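Long-range contact in aldehyde Dehydrogenase (PDB 4O6R), which probably oxidises aldehydes with NAD(P)+ as cofactor and binds AMP: residues I15-D29 with T40-A53. Sequence-based numbering, arbitrary orientation.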
# COMPACT_ATOMS: atom_id res chain seq x y z
N ILE A 15 32.65 -18.75 -1.61
CA ILE A 15 31.67 -19.68 -2.10
C ILE A 15 31.31 -20.62 -0.97
O ILE A 15 32.19 -21.21 -0.31
CB ILE A 15 32.20 -20.48 -3.30
CG1 ILE A 15 32.41 -19.57 -4.47
CG2 ILE A 15 31.26 -21.61 -3.70
CD1 ILE A 15 32.95 -20.26 -5.67
N ASP A 16 30.01 -20.76 -0.75
CA ASP A 16 29.49 -21.67 0.26
C ASP A 16 30.18 -21.44 1.60
O ASP A 16 30.56 -22.37 2.28
CB ASP A 16 29.64 -23.13 -0.21
CG ASP A 16 28.57 -24.04 0.37
OD1 ASP A 16 27.60 -23.56 0.98
OD2 ASP A 16 28.70 -25.26 0.19
N GLY A 17 30.31 -20.18 1.99
CA GLY A 17 30.75 -19.84 3.34
C GLY A 17 32.25 -19.85 3.54
O GLY A 17 32.70 -19.60 4.64
N ARG A 18 33.01 -20.08 2.47
CA ARG A 18 34.45 -20.26 2.58
C ARG A 18 35.17 -19.44 1.49
O ARG A 18 34.66 -19.29 0.36
CB ARG A 18 34.80 -21.78 2.46
N PHE A 19 36.36 -18.91 1.84
CA PHE A 19 37.21 -18.29 0.84
C PHE A 19 38.01 -19.36 0.11
O PHE A 19 38.71 -20.13 0.74
CB PHE A 19 38.16 -17.27 1.46
CG PHE A 19 37.52 -15.96 1.72
CD1 PHE A 19 37.32 -15.07 0.68
CD2 PHE A 19 37.12 -15.59 3.00
CE1 PHE A 19 36.75 -13.83 0.91
CE2 PHE A 19 36.53 -14.36 3.23
CZ PHE A 19 36.35 -13.49 2.18
N VAL A 20 37.90 -19.41 -1.20
CA VAL A 20 38.48 -20.47 -2.01
C VAL A 20 39.15 -19.94 -3.27
O VAL A 20 38.71 -18.91 -3.82
CB VAL A 20 37.42 -21.52 -2.44
CG1 VAL A 20 36.93 -22.31 -1.25
CG2 VAL A 20 36.24 -20.87 -3.15
N ASP A 21 40.21 -20.62 -3.73
CA ASP A 21 40.80 -20.31 -5.03
C ASP A 21 39.82 -20.69 -6.16
O ASP A 21 38.90 -21.47 -5.96
CB ASP A 21 42.11 -21.07 -5.25
CG ASP A 21 43.20 -20.67 -4.28
OD1 ASP A 21 43.17 -19.56 -3.73
OD2 ASP A 21 44.09 -21.49 -4.05
N ALA A 22 40.03 -20.11 -7.34
CA ALA A 22 39.28 -20.51 -8.54
C ALA A 22 39.63 -21.94 -8.96
O ALA A 22 40.75 -22.39 -8.78
CB ALA A 22 39.57 -19.55 -9.66
N VAL A 23 38.65 -22.66 -9.50
CA VAL A 23 38.84 -24.01 -10.04
C VAL A 23 40.07 -24.13 -10.97
O VAL A 23 40.87 -25.05 -10.81
CB VAL A 23 37.55 -24.45 -10.77
CG1 VAL A 23 37.78 -25.59 -11.75
CG2 VAL A 23 36.50 -24.84 -9.74
N ASP A 24 40.22 -23.19 -11.92
CA ASP A 24 41.37 -23.19 -12.86
C ASP A 24 42.64 -22.53 -12.27
O ASP A 24 43.66 -22.46 -12.93
CB ASP A 24 40.99 -22.48 -14.16
CG ASP A 24 39.88 -23.20 -14.94
OD1 ASP A 24 39.55 -24.36 -14.62
OD2 ASP A 24 39.33 -22.58 -15.88
N ARG A 25 42.53 -22.00 -11.05
CA ARG A 25 43.65 -21.42 -10.33
C ARG A 25 44.14 -20.11 -10.97
O ARG A 25 45.25 -19.66 -10.69
CB ARG A 25 44.79 -22.45 -10.14
N GLY A 26 43.29 -19.49 -11.79
CA GLY A 26 43.61 -18.22 -12.41
C GLY A 26 43.56 -17.06 -11.42
O GLY A 26 42.87 -17.12 -10.39
N THR A 27 44.30 -16.01 -11.74
CA THR A 27 44.27 -14.79 -10.99
C THR A 27 44.18 -13.56 -11.88
O THR A 27 44.41 -13.64 -13.09
CB THR A 27 45.52 -14.63 -10.12
OG1 THR A 27 46.67 -14.66 -10.95
CG2 THR A 27 45.57 -15.73 -9.11
N ILE A 28 43.82 -12.45 -11.25
CA ILE A 28 43.78 -11.14 -11.87
C ILE A 28 44.54 -10.13 -11.00
O ILE A 28 44.39 -10.14 -9.77
CB ILE A 28 42.34 -10.70 -12.07
CG1 ILE A 28 41.74 -11.53 -13.22
CG2 ILE A 28 42.28 -9.23 -12.40
CD1 ILE A 28 40.23 -11.43 -13.36
N ASP A 29 45.35 -9.28 -11.63
CA ASP A 29 46.09 -8.25 -10.88
C ASP A 29 45.16 -7.07 -10.58
O ASP A 29 44.45 -6.60 -11.48
CB ASP A 29 47.31 -7.75 -11.67
CG ASP A 29 48.49 -8.72 -11.66
OD1 ASP A 29 48.43 -9.84 -11.12
OD2 ASP A 29 49.53 -8.32 -12.21
N THR A 40 47.46 -6.45 -5.18
CA THR A 40 47.45 -7.87 -4.92
C THR A 40 46.93 -8.57 -6.15
O THR A 40 46.43 -7.92 -7.08
CB THR A 40 46.50 -8.22 -3.74
OG1 THR A 40 46.53 -9.63 -3.48
CG2 THR A 40 45.00 -7.80 -4.05
N LYS A 41 47.02 -9.89 -6.15
CA LYS A 41 46.31 -10.72 -7.11
C LYS A 41 45.05 -11.23 -6.44
O LYS A 41 45.07 -11.52 -5.24
CB LYS A 41 47.19 -11.91 -7.56
CG LYS A 41 48.55 -11.50 -8.10
CD LYS A 41 49.36 -12.71 -8.59
CE LYS A 41 50.58 -12.27 -9.38
NZ LYS A 41 50.21 -11.63 -10.67
N ILE A 42 43.94 -11.33 -7.18
CA ILE A 42 42.74 -11.99 -6.68
C ILE A 42 42.48 -13.28 -7.46
O ILE A 42 42.91 -13.41 -8.60
CB ILE A 42 41.47 -11.13 -6.83
CG1 ILE A 42 41.32 -10.60 -8.25
CG2 ILE A 42 41.47 -10.00 -5.80
CD1 ILE A 42 39.90 -10.34 -8.65
N ALA A 43 41.77 -14.21 -6.86
CA ALA A 43 41.28 -15.35 -7.59
C ALA A 43 40.32 -14.90 -8.72
O ALA A 43 39.52 -13.98 -8.54
CB ALA A 43 40.62 -16.33 -6.64
N ALA A 44 40.46 -15.52 -9.90
CA ALA A 44 39.69 -15.15 -11.10
C ALA A 44 38.63 -16.21 -11.42
O ALA A 44 38.93 -17.27 -12.00
CB ALA A 44 40.63 -14.98 -12.28
N ALA A 45 37.39 -15.92 -11.07
CA ALA A 45 36.29 -16.86 -11.31
C ALA A 45 36.03 -17.04 -12.79
O ALA A 45 36.01 -16.06 -13.56
CB ALA A 45 35.02 -16.40 -10.61
N THR A 46 35.80 -18.28 -13.19
CA THR A 46 35.32 -18.62 -14.53
C THR A 46 34.00 -19.37 -14.36
O THR A 46 33.46 -19.46 -13.25
CB THR A 46 36.33 -19.49 -15.28
OG1 THR A 46 36.50 -20.77 -14.61
CG2 THR A 46 37.63 -18.77 -15.37
N ALA A 47 33.49 -19.91 -15.46
CA ALA A 47 32.17 -20.55 -15.47
C ALA A 47 32.02 -21.65 -14.42
O ALA A 47 31.01 -21.73 -13.74
CB ALA A 47 31.89 -21.11 -16.85
N ALA A 48 33.05 -22.48 -14.26
CA ALA A 48 32.99 -23.55 -13.27
C ALA A 48 32.80 -23.01 -11.85
O ALA A 48 32.15 -23.65 -11.02
CB ALA A 48 34.24 -24.41 -13.35
N ASP A 49 33.35 -21.84 -11.57
CA ASP A 49 33.22 -21.24 -10.24
C ASP A 49 31.84 -20.64 -10.06
O ASP A 49 31.23 -20.77 -9.00
CB ASP A 49 34.26 -20.16 -10.04
CG ASP A 49 35.68 -20.69 -10.14
OD1 ASP A 49 36.09 -21.49 -9.26
OD2 ASP A 49 36.37 -20.33 -11.12
N VAL A 50 31.34 -20.00 -11.10
CA VAL A 50 29.96 -19.55 -11.08
C VAL A 50 29.02 -20.73 -10.83
O VAL A 50 28.08 -20.62 -10.03
CB VAL A 50 29.58 -18.83 -12.38
CG1 VAL A 50 28.09 -18.55 -12.41
CG2 VAL A 50 30.37 -17.54 -12.49
N ASP A 51 29.28 -21.87 -11.46
CA ASP A 51 28.47 -23.07 -11.19
C ASP A 51 28.49 -23.49 -9.72
O ASP A 51 27.47 -23.76 -9.14
CB ASP A 51 28.89 -24.24 -12.10
CG ASP A 51 28.52 -24.00 -13.56
OD1 ASP A 51 27.77 -23.06 -13.83
OD2 ASP A 51 29.02 -24.74 -14.45
N LEU A 52 29.68 -23.51 -9.12
CA LEU A 52 29.81 -23.84 -7.71
C LEU A 52 29.05 -22.84 -6.84
O LEU A 52 28.41 -23.23 -5.87
CB LEU A 52 31.29 -23.88 -7.30
CG LEU A 52 32.09 -25.03 -7.89
CD1 LEU A 52 33.56 -24.86 -7.56
CD2 LEU A 52 31.62 -26.38 -7.37
N ALA A 53 29.11 -21.56 -7.19
CA ALA A 53 28.43 -20.52 -6.43
C ALA A 53 26.92 -20.64 -6.53
O ALA A 53 26.24 -20.50 -5.53
CB ALA A 53 28.89 -19.15 -6.90
O HOH W 1 36.28 -22.27 -6.68
O HOH W 2 38.43 -21.11 -12.54
O HOH W 3 40.58 -19.27 -12.75
O HOH W 4 51.83 -9.12 -10.52
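The methyl of Ala22 stands over one face of the Asp49 carboxylate, on the OD2 side and tilted toward the rim, with CB 3.6 Å from Asp49 OD2. Over the opposite face, beside OD1 and also toward the rim, comes CG2 of Val23, set next to its own backbone N by a chi1 of 161°; it continues to Leu52 CD1 at 3.7 Å. Backbone N-H groups take the edges, close to the carboxylate plane. Asp49, in the first turn of helix 47-66, receives Val23 N of the type I turn Ala22-Arg25 on the syn lone pair of OD1, nearly straight at 2.8 Å. OD2 uses its anti lone pair for Thr46 N. One water adds a bond from OD1 to Asp21 O; another joins OD2 to Asp24 N and Thr46 OG1. A second carboxylate, that of Asp29, runs alongside Lys41, whose chain bends at its last torsion (chi4 -68°) to bring NZ within 2.6 Å of Asp29 OD1, on the syn lone pair; a water spans NZ and Asp29 OD2. This salt bridge lies across an antiparallel hairpin whose Ile28-Ile42 pair is hydrogen-bonded in both directions. On the hairpin's other face, Ile28 CD1 packs on Ala44 CB (3.7 Å), and the Ile28 side chain comes about 4 Å from that of Glu183, an AMP-binding residue. With four bonds shared over both oxygens, Asp49 is probably held as a carboxylate, tying the turn to the start of the helix.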